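Local coordinates for probable outer membrane protein (Pseudomonas aeruginosa, PDB 3DWO) that probably passes hydrophobic compounds such as long-chain fatty acids across the outer membrane, as in its FadL relatives, through a beta-barrel channel, at residues A276-L282 with L317-H322; V205-S211 with R237-H243; D108-L114 with T147-K153. One frame throughout, in Å; residues are numbered along the deposited sequence.

Overall arrangement
All three contacts are antiparallel strand pairings within one outer-membrane beta-barrel chain, and they follow one another in series, neither nesting nor crossing. From the N terminus, interaction 3 comes first: it pairs strands 110-125 and 138-153, closing a loop of 32 residues. Interaction 2 then joins strands 201-220 and 226-248, a beta hairpin, around 25 residues. Interaction 1 closes 34 residues, bringing strand 316-321 alongside strand 275-281. Interactions 1 and 2 adjoin, with centres about 8 Å apart: strand 275-281 lies beside 226-248, and both contacts touch the same detergent molecule. Interaction 3 lies apart, its centre about 31 Å from that of interaction 2 and 38 Å from that of interaction 1.

Interaction 1. Residues A276-L282 with L317-H322; sequences ASASARL and LTLKSH. With C8E ((hydroxyethyloxy)tri(ethyloxy)octane), chain D; SO4 (sulfate ion), chain B.
Leu319 lays its isobutyl group over the methyl of Ala278, with CD1 3.7 Å from CB; chi1 t and chi2 p bring it there although CA-CB points away. Strands 276-281 and 317-321 are extended and antiparallel, axes 4.6 Å apart at closest and 148° between directions; His322 turns off at phi/psi 59/43. Ser279 and Lys320 form the single bridge, a hydrogen-bonded pair with CA-CA 5.2 Å: Ser279 N to Lys320 O and Lys320 N to Ser279 O are both 2.9 Å. Ala278 lies opposite Ser321 (CA-CA 4.4 Å), Ala280 opposite Leu319 (5.1 Å). Towards Arg281 the strands part around two waters: one accepts from Arg281 N (3.0 Å) and donates to Thr318 O (2.6 Å); another donates to Arg281 O (2.8 Å) and accepts from Thr318 N (2.7 Å). At the other end Ser321 OG (chi1 t) donates to Ser277 O at 3.0 Å, and a water links Ser277 OG (3.1 Å) with His322 N (3.0 Å). Leu317 CD1 reaches C17 of the detergent C8E at 3.6 Å; Ala280 CB and Leu319 CB each lie 3.9 Å from its C16. Arg281 NH1 bonds sulfate O3 at 2.7 Å (its NH2 salt-bridges Asp283), and Lys320, chi1 m then fully trans, makes a weak 3.2 Å bond from NZ to O4. Strand 275-281 bonds strand 226-248 along one edge and, through Ser279, takes the separate two-stranded hairpin 316-321/324-330 on its opposite edge. Thus polyether meets small and aliphatic side chains, a probable crystallisation sulfate meets Arg281 and Lys320, and the watery end implies a looser union than continuous barrel pairing.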
loop_
_atom_site.group_PDB
_atom_site.type_symbol
_atom_site.label_atom_id
_atom_site.label_comp_id
_atom_site.label_asym_id
_atom_site.label_seq_id
_atom_site.Cartn_x
_atom_site.Cartn_y
_atom_site.Cartn_z
ATOM N N ALA A 276 13.536 -11.192 -19.809
ATOM C CA ALA A 276 14.386 -12.036 -18.978
ATOM C C ALA A 276 13.762 -12.192 -17.601
ATOM O O ALA A 276 12.790 -11.518 -17.279
ATOM C CB ALA A 276 15.781 -11.413 -18.852
ATOM N N SER A 277 14.312 -13.089 -16.793
ATOM C CA SER A 277 13.797 -13.296 -15.443
ATOM C C SER A 277 14.202 -12.055 -14.645
ATOM O O SER A 277 15.086 -11.309 -15.074
ATOM C CB SER A 277 14.404 -14.562 -14.836
ATOM O OG SER A 277 15.812 -14.459 -14.785
ATOM N N ALA A 278 13.572 -11.825 -13.496
ATOM C CA ALA A 278 13.883 -10.630 -12.719
ATOM C C ALA A 278 13.479 -10.724 -11.256
ATOM O O ALA A 278 12.720 -11.604 -10.863
ATOM C CB ALA A 278 13.189 -9.431 -13.354
ATOM N N SER A 279 13.984 -9.791 -10.458
ATOM C CA SER A 279 13.651 -9.734 -9.038
ATOM C C SER A 279 13.675 -8.281 -8.570
ATOM O O SER A 279 14.227 -7.410 -9.244
ATOM C CB SER A 279 14.643 -10.556 -8.207
ATOM O OG SER A 279 15.922 -9.950 -8.201
ATOM N N ALA A 280 13.069 -8.030 -7.416
ATOM C CA ALA A 280 13.024 -6.702 -6.840
ATOM C C ALA A 280 12.578 -6.831 -5.392
ATOM O O ALA A 280 11.514 -7.389 -5.118
ATOM C CB ALA A 280 12.043 -5.818 -7.622
ATOM N N ARG A 281 13.395 -6.341 -4.463
ATOM C CA ARG A 281 13.037 -6.401 -3.049
ATOM C C ARG A 281 11.949 -5.374 -2.777
ATOM O O ARG A 281 11.976 -4.272 -3.325
ATOM C CB ARG A 281 14.230 -6.072 -2.142
ATOM C CG ARG A 281 15.357 -7.084 -2.151
ATOM C CD ARG A 281 16.115 -7.032 -0.827
ATOM N NE ARG A 281 15.321 -7.617 0.247
ATOM C CZ ARG A 281 15.321 -8.911 0.550
ATOM N NH1 ARG A 281 16.088 -9.756 -0.134
ATOM N NH2 ARG A 281 14.538 -9.369 1.521
ATOM N N LEU A 282 10.996 -5.746 -1.930
ATOM C CA LEU A 282 9.902 -4.859 -1.553
ATOM C C LEU A 282 9.457 -5.323 -0.167
ATOM O O LEU A 282 8.348 -5.830 0.015
ATOM C CB LEU A 282 8.756 -4.966 -2.565
ATOM C CG LEU A 282 7.713 -3.840 -2.682
ATOM C CD1 LEU A 282 6.940 -3.708 -1.392
ATOM C CD2 LEU A 282 8.392 -2.527 -3.010
ATOM N N LEU A 317 13.914 1.185 -5.137
ATOM C CA LEU A 317 13.247 0.106 -5.852
ATOM C C LEU A 317 14.291 -0.306 -6.870
ATOM O O LEU A 317 14.607 0.457 -7.785
ATOM C CB LEU A 317 11.996 0.609 -6.584
ATOM C CG LEU A 317 10.703 -0.220 -6.516
ATOM C CD1 LEU A 317 9.845 0.114 -7.727
ATOM C CD2 LEU A 317 10.996 -1.706 -6.480
ATOM N N THR A 318 14.839 -1.503 -6.721
ATOM C CA THR A 318 15.857 -1.936 -7.647
ATOM C C THR A 318 15.476 -3.159 -8.453
ATOM O O THR A 318 15.239 -4.237 -7.903
ATOM C CB THR A 318 17.167 -2.227 -6.914
ATOM O OG1 THR A 318 17.518 -1.094 -6.117
ATOM C CG2 THR A 318 18.284 -2.497 -7.912
ATOM N N LEU A 319 15.421 -2.987 -9.768
ATOM C CA LEU A 319 15.104 -4.102 -10.641
ATOM C C LEU A 319 16.411 -4.808 -10.920
ATOM O O LEU A 319 17.391 -4.179 -11.313
ATOM C CB LEU A 319 14.498 -3.627 -11.960
ATOM C CG LEU A 319 14.421 -4.742 -13.011
ATOM C CD1 LEU A 319 13.506 -5.858 -12.514
ATOM C CD2 LEU A 319 13.927 -4.181 -14.333
ATOM N N LYS A 320 16.430 -6.111 -10.690
ATOM C CA LYS A 320 17.617 -6.903 -10.943
ATOM C C LYS A 320 17.253 -8.027 -11.895
ATOM O O LYS A 320 16.090 -8.423 -11.998
ATOM C CB LYS A 320 18.174 -7.477 -9.635
ATOM C CG LYS A 320 18.756 -6.429 -8.692
ATOM C CD LYS A 320 19.432 -7.087 -7.492
ATOM C CE LYS A 320 20.007 -6.051 -6.541
ATOM N NZ LYS A 320 20.630 -6.668 -5.332
ATOM N N SER A 321 18.255 -8.519 -12.609
ATOM C CA SER A 321 18.081 -9.609 -13.552
ATOM C C SER A 321 19.343 -10.454 -13.440
ATOM O O SER A 321 20.443 -9.958 -13.679
ATOM C CB SER A 321 17.932 -9.062 -14.967
ATOM O OG SER A 321 17.682 -10.106 -15.889
ATOM N N HIS A 322 19.183 -11.715 -13.052
ATOM C CA HIS A 322 20.314 -12.626 -12.886
ATOM C C HIS A 322 21.296 -12.062 -11.858
ATOM O O HIS A 322 22.513 -12.099 -12.058
ATOM C CB HIS A 322 21.028 -12.840 -14.225
ATOM C CG HIS A 322 20.138 -13.380 -15.298
ATOM N ND1 HIS A 322 19.856 -12.682 -16.450
ATOM C CD2 HIS A 322 19.441 -14.537 -15.378
ATOM C CE1 HIS A 322 19.020 -13.385 -17.196
ATOM N NE2 HIS A 322 18.753 -14.516 -16.567
HETATM C C1 C8E D . 6.550 7.356 -4.353
HETATM C C2 C8E D . 6.537 6.244 -5.298
HETATM C C3 C8E D . 7.014 4.972 -4.773
HETATM C C4 C8E D . 6.832 3.983 -5.822
HETATM C C5 C8E D . 6.818 2.631 -5.209
HETATM C C6 C8E D . 6.193 1.679 -6.108
HETATM C C7 C8E D . 6.760 0.443 -5.598
HETATM C C8 C8E D . 5.722 -0.615 -5.620
HETATM O O9 C8E D . 5.845 -1.922 -6.161
HETATM C C10 C8E D . 6.135 -2.068 -7.538
HETATM C C11 C8E D . 6.207 -3.542 -7.783
HETATM O O12 C8E D . 7.569 -3.999 -7.731
HETATM C C13 C8E D . 8.131 -4.474 -8.994
HETATM C C14 C8E D . 8.776 -3.591 -10.108
HETATM O O15 C8E D . 10.054 -3.688 -10.806
HETATM C C16 C8E D . 11.096 -2.948 -10.137
HETATM C C17 C8E D . 11.247 -1.486 -10.600
HETATM O O18 C8E D . 10.683 -0.980 -11.829
HETATM C C19 C8E D . 11.582 -1.089 -12.965
HETATM C C20 C8E D . 12.014 0.144 -13.842
HETATM O O21 C8E D . 11.273 0.446 -15.034
HETATM S S SO4 B . 18.804 -8.510 -2.911
HETATM O O1 SO4 B . 20.242 -8.679 -2.623
HETATM O O2 SO4 B . 18.428 -7.102 -2.678
HETATM O O3 SO4 B . 18.034 -9.391 -2.013
HETATM O O4 SO4 B . 18.524 -8.861 -4.316
HETATM O O HOH W 1 16.568 -12.978 -12.209
HETATM O O HOH W 2 16.128 -15.039 -18.587
HETATM O O HOH W 3 15.998 -5.600 -5.762
HETATM O O HOH W 4 14.110 -2.915 -4.569
#

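Interaction 2. Residues V205-S211 with R237-H243. With C8E ((hydroxyethyloxy)tri(ethyloxy)octane), chain M; C8E ((hydroxyethyloxy)tri(ethyloxy)octane), chain D.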
loop_
_atom_site.group_PDB
_atom_site.type_symbol
_atom_site.label_atom_id
_atom_site.label_comp_id
_atom_site.label_asym_id
_atom_site.label_seq_id
_atom_site.Cartn_x
_atom_site.Cartn_y
_atom_site.Cartn_z
ATOM N N VAL A 205 7.219 -5.219 -15.753
ATOM C CA VAL A 205 7.794 -6.081 -14.727
ATOM C C VAL A 205 6.675 -6.732 -13.921
ATOM O O VAL A 205 5.811 -6.046 -13.369
ATOM C CB VAL A 205 8.709 -5.273 -13.764
ATOM C CG1 VAL A 205 9.464 -6.219 -12.838
ATOM C CG2 VAL A 205 9.677 -4.418 -14.565
ATOM N N LYS A 206 6.696 -8.059 -13.860
ATOM C CA LYS A 206 5.685 -8.820 -13.131
ATOM C C LYS A 206 6.409 -9.753 -12.170
ATOM O O LYS A 206 7.137 -10.650 -12.592
ATOM C CB LYS A 206 4.831 -9.629 -14.112
ATOM C CG LYS A 206 3.852 -10.568 -13.440
ATOM C CD LYS A 206 2.554 -9.872 -13.096
ATOM C CE LYS A 206 1.646 -9.791 -14.318
ATOM N NZ LYS A 206 1.206 -11.149 -14.773
ATOM N N VAL A 207 6.205 -9.542 -10.875
ATOM C CA VAL A 207 6.878 -10.342 -9.864
ATOM C C VAL A 207 5.940 -10.728 -8.732
ATOM O O VAL A 207 4.914 -10.083 -8.517
ATOM C CB VAL A 207 8.090 -9.573 -9.293
ATOM C CG1 VAL A 207 9.150 -9.390 -10.389
ATOM C CG2 VAL A 207 7.644 -8.194 -8.777
ATOM N N ASP A 208 6.311 -11.781 -8.007
ATOM C CA ASP A 208 5.503 -12.297 -6.907
ATOM C C ASP A 208 6.413 -12.945 -5.869
ATOM O O ASP A 208 7.556 -13.291 -6.167
ATOM C CB ASP A 208 4.536 -13.367 -7.427
ATOM C CG ASP A 208 3.661 -12.866 -8.567
ATOM O OD1 ASP A 208 2.615 -12.243 -8.285
ATOM O OD2 ASP A 208 4.019 -13.091 -9.749
ATOM N N ASN A 209 5.896 -13.115 -4.657
ATOM C CA ASN A 209 6.656 -13.754 -3.591
ATOM C C ASN A 209 5.805 -14.116 -2.383
ATOM O O ASN A 209 4.842 -13.425 -2.047
ATOM C CB ASN A 209 7.812 -12.867 -3.113
ATOM C CG ASN A 209 8.697 -13.576 -2.094
ATOM O OD1 ASN A 209 9.275 -14.617 -2.391
ATOM N ND2 ASN A 209 8.795 -13.020 -0.887
ATOM N N THR A 210 6.184 -15.207 -1.733
ATOM C CA THR A 210 5.507 -15.681 -0.536
ATOM C C THR A 210 6.586 -15.846 0.529
ATOM O O THR A 210 7.593 -16.518 0.294
ATOM C CB THR A 210 4.820 -17.042 -0.777
ATOM O OG1 THR A 210 3.833 -16.898 -1.807
ATOM C CG2 THR A 210 4.139 -17.533 0.498
ATOM N N SER A 211 6.392 -15.213 1.681
ATOM C CA SER A 211 7.357 -15.308 2.772
ATOM C C SER A 211 6.658 -15.091 4.112
ATOM O O SER A 211 5.571 -14.522 4.167
ATOM C CB SER A 211 8.481 -14.282 2.586
ATOM O OG SER A 211 7.992 -12.960 2.687
ATOM N N ARG A 237 10.803 -9.527 5.173
ATOM C CA ARG A 237 11.725 -9.623 4.049
ATOM C C ARG A 237 10.897 -10.157 2.891
ATOM O O ARG A 237 10.228 -11.187 3.011
ATOM C CB ARG A 237 12.870 -10.573 4.384
ATOM C CG ARG A 237 13.725 -10.095 5.542
ATOM C CD ARG A 237 15.127 -9.727 5.084
ATOM N NE ARG A 237 15.192 -8.421 4.437
ATOM C CZ ARG A 237 16.178 -8.043 3.626
ATOM N NH1 ARG A 237 17.177 -8.878 3.360
ATOM N NH2 ARG A 237 16.170 -6.827 3.088
ATOM N N ASN A 238 10.960 -9.465 1.761
ATOM C CA ASN A 238 10.123 -9.829 0.633
ATOM C C ASN A 238 10.790 -9.541 -0.719
ATOM O O ASN A 238 10.672 -8.442 -1.266
ATOM C CB ASN A 238 8.810 -9.051 0.804
ATOM C CG ASN A 238 7.710 -9.509 -0.123
ATOM O OD1 ASN A 238 7.647 -10.673 -0.527
ATOM N ND2 ASN A 238 6.812 -8.589 -0.446
ATOM N N LYS A 239 11.496 -10.538 -1.244
ATOM C CA LYS A 239 12.169 -10.411 -2.529
ATOM C C LYS A 239 11.247 -10.948 -3.614
ATOM O O LYS A 239 11.055 -12.159 -3.734
ATOM C CB LYS A 239 13.476 -11.203 -2.522
ATOM C CG LYS A 239 14.235 -11.187 -3.840
ATOM C CD LYS A 239 15.580 -11.885 -3.672
ATOM C CE LYS A 239 16.372 -11.931 -4.965
ATOM N NZ LYS A 239 17.686 -12.612 -4.754
ATOM N N LEU A 240 10.671 -10.040 -4.395
ATOM C CA LEU A 240 9.760 -10.414 -5.468
ATOM C C LEU A 240 10.539 -10.995 -6.644
ATOM O O LEU A 240 11.609 -10.497 -7.010
ATOM C CB LEU A 240 8.952 -9.189 -5.915
ATOM C CG LEU A 240 7.782 -8.716 -5.038
ATOM C CD1 LEU A 240 8.108 -8.835 -3.564
ATOM C CD2 LEU A 240 7.447 -7.274 -5.399
ATOM N N LYS A 241 9.997 -12.056 -7.229
ATOM C CA LYS A 241 10.640 -12.713 -8.350
ATOM C C LYS A 241 9.645 -12.923 -9.474
ATOM O O LYS A 241 8.463 -13.168 -9.232
ATOM C CB LYS A 241 11.221 -14.056 -7.903
ATOM C CG LYS A 241 12.167 -13.932 -6.715
ATOM C CD LYS A 241 12.652 -15.286 -6.246
ATOM C CE LYS A 241 13.122 -15.217 -4.803
ATOM N NZ LYS A 241 12.024 -14.792 -3.873
ATOM N N GLY A 242 10.142 -12.834 -10.701
ATOM C CA GLY A 242 9.299 -12.995 -11.869
ATOM C C GLY A 242 10.069 -12.721 -13.155
ATOM O O GLY A 242 11.145 -13.281 -13.371
ATOM N N HIS A 243 9.527 -11.846 -13.999
ATOM C CA HIS A 243 10.148 -11.525 -15.284
ATOM C C HIS A 243 9.886 -10.084 -15.686
ATOM O O HIS A 243 9.076 -9.392 -15.074
ATOM C CB HIS A 243 9.559 -12.416 -16.389
ATOM C CG HIS A 243 9.521 -13.871 -16.041
ATOM N ND1 HIS A 243 10.565 -14.731 -16.312
ATOM C CD2 HIS A 243 8.587 -14.606 -15.390
ATOM C CE1 HIS A 243 10.277 -15.932 -15.840
ATOM N NE2 HIS A 243 9.084 -15.882 -15.276
HETATM C C1 C8E M . 11.606 -17.332 2.454
HETATM C C2 C8E M . 10.174 -17.468 2.222
HETATM C C3 C8E M . 9.689 -18.826 2.110
HETATM C C4 C8E M . 8.252 -18.786 2.318
HETATM C C5 C8E M . 7.802 -20.121 2.793
HETATM C C6 C8E M . 7.151 -19.985 4.076
HETATM C C7 C8E M . 8.066 -20.739 4.911
HETATM C C8 C8E M . 7.285 -21.306 6.032
HETATM O O9 C8E M . 7.024 -20.711 7.294
HETATM C C10 C8E M . 8.124 -20.381 8.138
HETATM C C11 C8E M . 7.511 -19.769 9.361
HETATM O O12 C8E M . 6.999 -20.779 10.256
HETATM C C1 C8E D . 6.550 7.356 -4.353
HETATM C C2 C8E D . 6.537 6.244 -5.298
HETATM C C3 C8E D . 7.014 4.972 -4.773
HETATM C C4 C8E D . 6.832 3.983 -5.822
HETATM C C5 C8E D . 6.818 2.631 -5.209
HETATM C C6 C8E D . 6.193 1.679 -6.108
HETATM C C7 C8E D . 6.760 0.443 -5.598
HETATM C C8 C8E D . 5.722 -0.615 -5.620
HETATM O O9 C8E D . 5.845 -1.922 -6.161
HETATM C C10 C8E D . 6.135 -2.068 -7.538
HETATM C C11 C8E D . 6.207 -3.542 -7.783
HETATM O O12 C8E D . 7.569 -3.999 -7.731
HETATM C C13 C8E D . 8.131 -4.474 -8.994
HETATM C C14 C8E D . 8.776 -3.591 -10.108
HETATM O O15 C8E D . 10.054 -3.688 -10.806
HETATM C C16 C8E D . 11.096 -2.948 -10.137
HETATM C C17 C8E D . 11.247 -1.486 -10.600
HETATM O O18 C8E D . 10.683 -0.980 -11.829
HETATM C C19 C8E D . 11.582 -1.089 -12.965
HETATM C C20 C8E D . 12.014 0.144 -13.842
HETATM O O21 C8E D . 11.273 0.446 -15.034
HETATM O O HOH W 5 6.016 -13.997 -11.044
HETATM O O HOH W 6 11.700 -13.345 0.524
#
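Four backbone bonds satisfy the two hydrogen-bonded pairs. Lys206 N and His243 O are 3.0 Å apart, as are His243 N and Lys206 O; Asp208 N meets Lys241 O at 2.8 Å and Lys241 N meets Asp208 O at 2.9 Å. Between them Val207 faces Gly242 in a non-hydrogen-bonded pair with CA atoms only 4.1 Å apart, and a CB on Gly242 would clash with Lys206 O. A water donates to Asp208 OD2 (2.5 Å) and Lys241 O (3.2 Å), while Asp208 OD1 has a long, weak ion pair with Arg168. These are adjacent up-and-down strands of the membrane barrel, and strand 158-177 pairs with the other edge of strand 201-220, Val207 with Gly171. Past Asp208 the pairing fails and side chains take over. Asn209 ND2 donates to Asn238 OD1 at 2.6 Å and to a water at 3.2 Å, which also accepts a weak bond from Lys239 N (3.3 Å); Ser211 OG donates to Arg237 O at 2.9 Å. Lys241 curls back, NZ to Lys239 O 2.8 Å. Asn238 also bonds to the residues just after strand 275-281, ND2 to Leu282 O and N to Asp283 OD1, while Arg237 salt-bridges Asp283. On the face opposite Lys206 and Asp208, Val207 CG2 packs on Leu240 CB at 3.3 Å and lies 3.8 Å from C13 of C8E chain D.

Interaction 3. Residues D108-L114 with T147-K153; sequences DRFAFGL and TGSLSFK. With C8E ((hydroxyethyloxy)tri(ethyloxy)octane), chain H.
Strands 110-114 and 147-153 are extended and antiparallel, axes 4.6 Å apart at 162°, after a turn at Asp108-Arg109; the register runs from Phe110-Phe152 through Phe112-Leu150 to Leu114-Gly148. Hydrogen bonds join Gly113 N to Ser149 O (2.8 Å), Ser149 N to Gly113 O (2.7 Å), Ser151 N to Ala111 O (3.1 Å), Lys153 N to Arg109 O (3.0 Å) and, weakly, Ala111 N to Ser151 O (3.4 Å). On the bulky face Phe110 (chi1 m) tilts its CZ to 3.3 Å from CD2 of Phe152 (chi1 t), planes at 48°, with Phe110 CD1 4.3 Å from Leu150 CG. Leu150 CD1 fills the space by the edge of Phe112, 4.0 Å from Phe112 CD1. Arg109 (chi1-3 m) brings NH2 3.5 Å from Phe152 CZ; Lys153 CE is 3.4 Å from Asp108 O. Leu114 CD1 reaches over the hollow at Gly148, 4.0 Å from its CA; C8E O9 is 3.5 Å from Gly148 O. The other face carries small residues: Ala111 CB meets Ser151 OG at 3.1 Å, and bare Gly113 gives room to Ser149 OG, which bonds Ala30 O. This is consistent with a beta-barrel wall, bulky face to membrane or detergent, small face on N-terminal Ala30, Pro34 and Met37, as in the FadL family.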
loop_
_atom_site.group_PDB
_atom_site.type_symbol
_atom_site.label_atom_id
_atom_site.label_comp_id
_atom_site.label_asym_id
_atom_site.label_seq_id
_atom_site.Cartn_x
_atom_site.Cartn_y
_atom_site.Cartn_z
ATOM N N ASP A 108 -8.102 -20.990 30.109
ATOM C CA ASP A 108 -8.376 -19.729 30.781
ATOM C C ASP A 108 -7.091 -18.916 30.755
ATOM O O ASP A 108 -6.964 -17.899 31.433
ATOM C CB ASP A 108 -8.815 -19.960 32.226
ATOM C CG ASP A 108 -9.368 -18.698 32.874
ATOM O OD1 ASP A 108 -10.447 -18.230 32.442
ATOM O OD2 ASP A 108 -8.723 -18.169 33.806
ATOM N N ARG A 109 -6.138 -19.373 29.952
ATOM C CA ARG A 109 -4.854 -18.698 29.837
ATOM C C ARG A 109 -4.434 -18.544 28.378
ATOM O O ARG A 109 -3.617 -17.688 28.048
ATOM C CB ARG A 109 -3.791 -19.498 30.592
ATOM C CG ARG A 109 -4.171 -19.812 32.028
ATOM C CD ARG A 109 -3.784 -18.690 32.974
ATOM N NE ARG A 109 -2.341 -18.661 33.191
ATOM C CZ ARG A 109 -1.725 -17.856 34.050
ATOM N NH1 ARG A 109 -2.424 -17.000 34.786
ATOM N NH2 ARG A 109 -0.405 -17.910 34.178
ATOM N N PHE A 110 -5.008 -19.370 27.509
ATOM C CA PHE A 110 -4.661 -19.358 26.093
ATOM C C PHE A 110 -5.824 -19.166 25.126
ATOM O O PHE A 110 -6.932 -19.664 25.347
ATOM C CB PHE A 110 -3.952 -20.663 25.733
ATOM C CG PHE A 110 -2.547 -20.759 26.249
ATOM C CD1 PHE A 110 -1.509 -20.102 25.598
ATOM C CD2 PHE A 110 -2.252 -21.536 27.363
ATOM C CE1 PHE A 110 -0.196 -20.222 26.048
ATOM C CE2 PHE A 110 -0.941 -21.663 27.823
ATOM C CZ PHE A 110 0.088 -21.006 27.162
ATOM N N ALA A 111 -5.540 -18.449 24.041
ATOM C CA ALA A 111 -6.513 -18.185 22.987
ATOM C C ALA A 111 -5.793 -18.341 21.656
ATOM O O ALA A 111 -4.591 -18.096 21.561
ATOM C CB ALA A 111 -7.074 -16.779 23.118
ATOM N N PHE A 112 -6.531 -18.744 20.629
ATOM C CA PHE A 112 -5.964 -18.951 19.303
ATOM C C PHE A 112 -6.592 -17.988 18.301
ATOM O O PHE A 112 -7.800 -17.763 18.326
ATOM C CB PHE A 112 -6.222 -20.390 18.865
ATOM C CG PHE A 112 -5.651 -20.730 17.525
ATOM C CD1 PHE A 112 -4.272 -20.690 17.311
ATOM C CD2 PHE A 112 -6.484 -21.126 16.483
ATOM C CE1 PHE A 112 -3.727 -21.045 16.074
ATOM C CE2 PHE A 112 -5.952 -21.485 15.245
ATOM C CZ PHE A 112 -4.569 -21.445 15.041
ATOM N N GLY A 113 -5.770 -17.430 17.416
ATOM C CA GLY A 113 -6.275 -16.493 16.429
ATOM C C GLY A 113 -5.903 -16.831 14.996
ATOM O O GLY A 113 -4.772 -17.226 14.704
ATOM N N LEU A 114 -6.869 -16.661 14.099
ATOM C CA LEU A 114 -6.693 -16.936 12.677
ATOM C C LEU A 114 -7.233 -15.748 11.897
ATOM O O LEU A 114 -8.240 -15.158 12.287
ATOM C CB LEU A 114 -7.490 -18.183 12.290
ATOM C CG LEU A 114 -6.767 -19.423 11.773
ATOM C CD1 LEU A 114 -5.533 -19.692 12.599
ATOM C CD2 LEU A 114 -7.723 -20.608 11.815
ATOM N N THR A 147 -2.908 -15.609 8.686
ATOM C CA THR A 147 -2.268 -15.526 9.992
ATOM C C THR A 147 -2.701 -16.532 11.051
ATOM O O THR A 147 -3.815 -17.042 11.032
ATOM C CB THR A 147 -2.477 -14.101 10.567
ATOM O OG1 THR A 147 -1.807 -13.149 9.734
ATOM C CG2 THR A 147 -1.938 -13.993 11.965
ATOM N N GLY A 148 -1.788 -16.794 11.980
ATOM C CA GLY A 148 -2.047 -17.692 13.089
ATOM C C GLY A 148 -1.408 -17.042 14.307
ATOM O O GLY A 148 -0.234 -16.661 14.257
ATOM N N SER A 149 -2.158 -16.887 15.394
ATOM C CA SER A 149 -1.589 -16.258 16.579
ATOM C C SER A 149 -2.023 -16.917 17.874
ATOM O O SER A 149 -2.988 -17.684 17.916
ATOM C CB SER A 149 -1.947 -14.771 16.624
ATOM O OG SER A 149 -3.348 -14.593 16.737
ATOM N N LEU A 150 -1.303 -16.588 18.939
ATOM C CA LEU A 150 -1.573 -17.155 20.246
ATOM C C LEU A 150 -1.446 -16.073 21.311
ATOM O O LEU A 150 -0.568 -15.216 21.224
ATOM C CB LEU A 150 -0.559 -18.265 20.518
ATOM C CG LEU A 150 -0.980 -19.461 21.363
ATOM C CD1 LEU A 150 -2.147 -20.182 20.685
ATOM C CD2 LEU A 150 0.212 -20.400 21.528
ATOM N N SER A 151 -2.321 -16.109 22.312
ATOM C CA SER A 151 -2.250 -15.134 23.396
ATOM C C SER A 151 -2.104 -15.863 24.725
ATOM O O SER A 151 -2.630 -16.962 24.906
ATOM C CB SER A 151 -3.501 -14.257 23.432
ATOM O OG SER A 151 -4.629 -15.004 23.833
ATOM N N PHE A 152 -1.376 -15.249 25.649
ATOM C CA PHE A 152 -1.167 -15.832 26.968
ATOM C C PHE A 152 -1.459 -14.807 28.055
ATOM O O PHE A 152 -0.827 -13.754 28.113
ATOM C CB PHE A 152 0.272 -16.337 27.105
ATOM C CG PHE A 152 0.593 -16.883 28.468
ATOM C CD1 PHE A 152 1.372 -16.152 29.359
ATOM C CD2 PHE A 152 0.108 -18.126 28.866
ATOM C CE1 PHE A 152 1.665 -16.653 30.630
ATOM C CE2 PHE A 152 0.394 -18.637 30.133
ATOM C CZ PHE A 152 1.173 -17.900 31.016
ATOM N N LYS A 153 -2.427 -15.118 28.910
ATOM C CA LYS A 153 -2.787 -14.219 29.994
ATOM C C LYS A 153 -1.854 -14.410 31.189
ATOM O O LYS A 153 -1.783 -15.493 31.768
ATOM C CB LYS A 153 -4.241 -14.455 30.412
ATOM C CG LYS A 153 -4.730 -13.481 31.469
ATOM C CD LYS A 153 -6.229 -13.231 31.377
ATOM C CE LYS A 153 -7.036 -14.479 31.669
ATOM N NZ LYS A 153 -8.499 -14.200 31.601
HETATM C C2 C8E H . 7.006 -16.897 17.055
HETATM C C3 C8E H . 5.610 -16.549 16.801
HETATM C C4 C8E H . 4.798 -17.437 17.609
HETATM C C5 C8E H . 3.583 -17.800 16.847
HETATM C C6 C8E H . 2.988 -18.994 17.415
HETATM C C7 C8E H . 1.603 -18.780 17.039
HETATM C C8 C8E H . 1.125 -19.961 16.297
HETATM O O9 C8E H . 0.260 -19.956 15.182
HETATM O O HOH W 7 -5.076 -15.817 26.362
#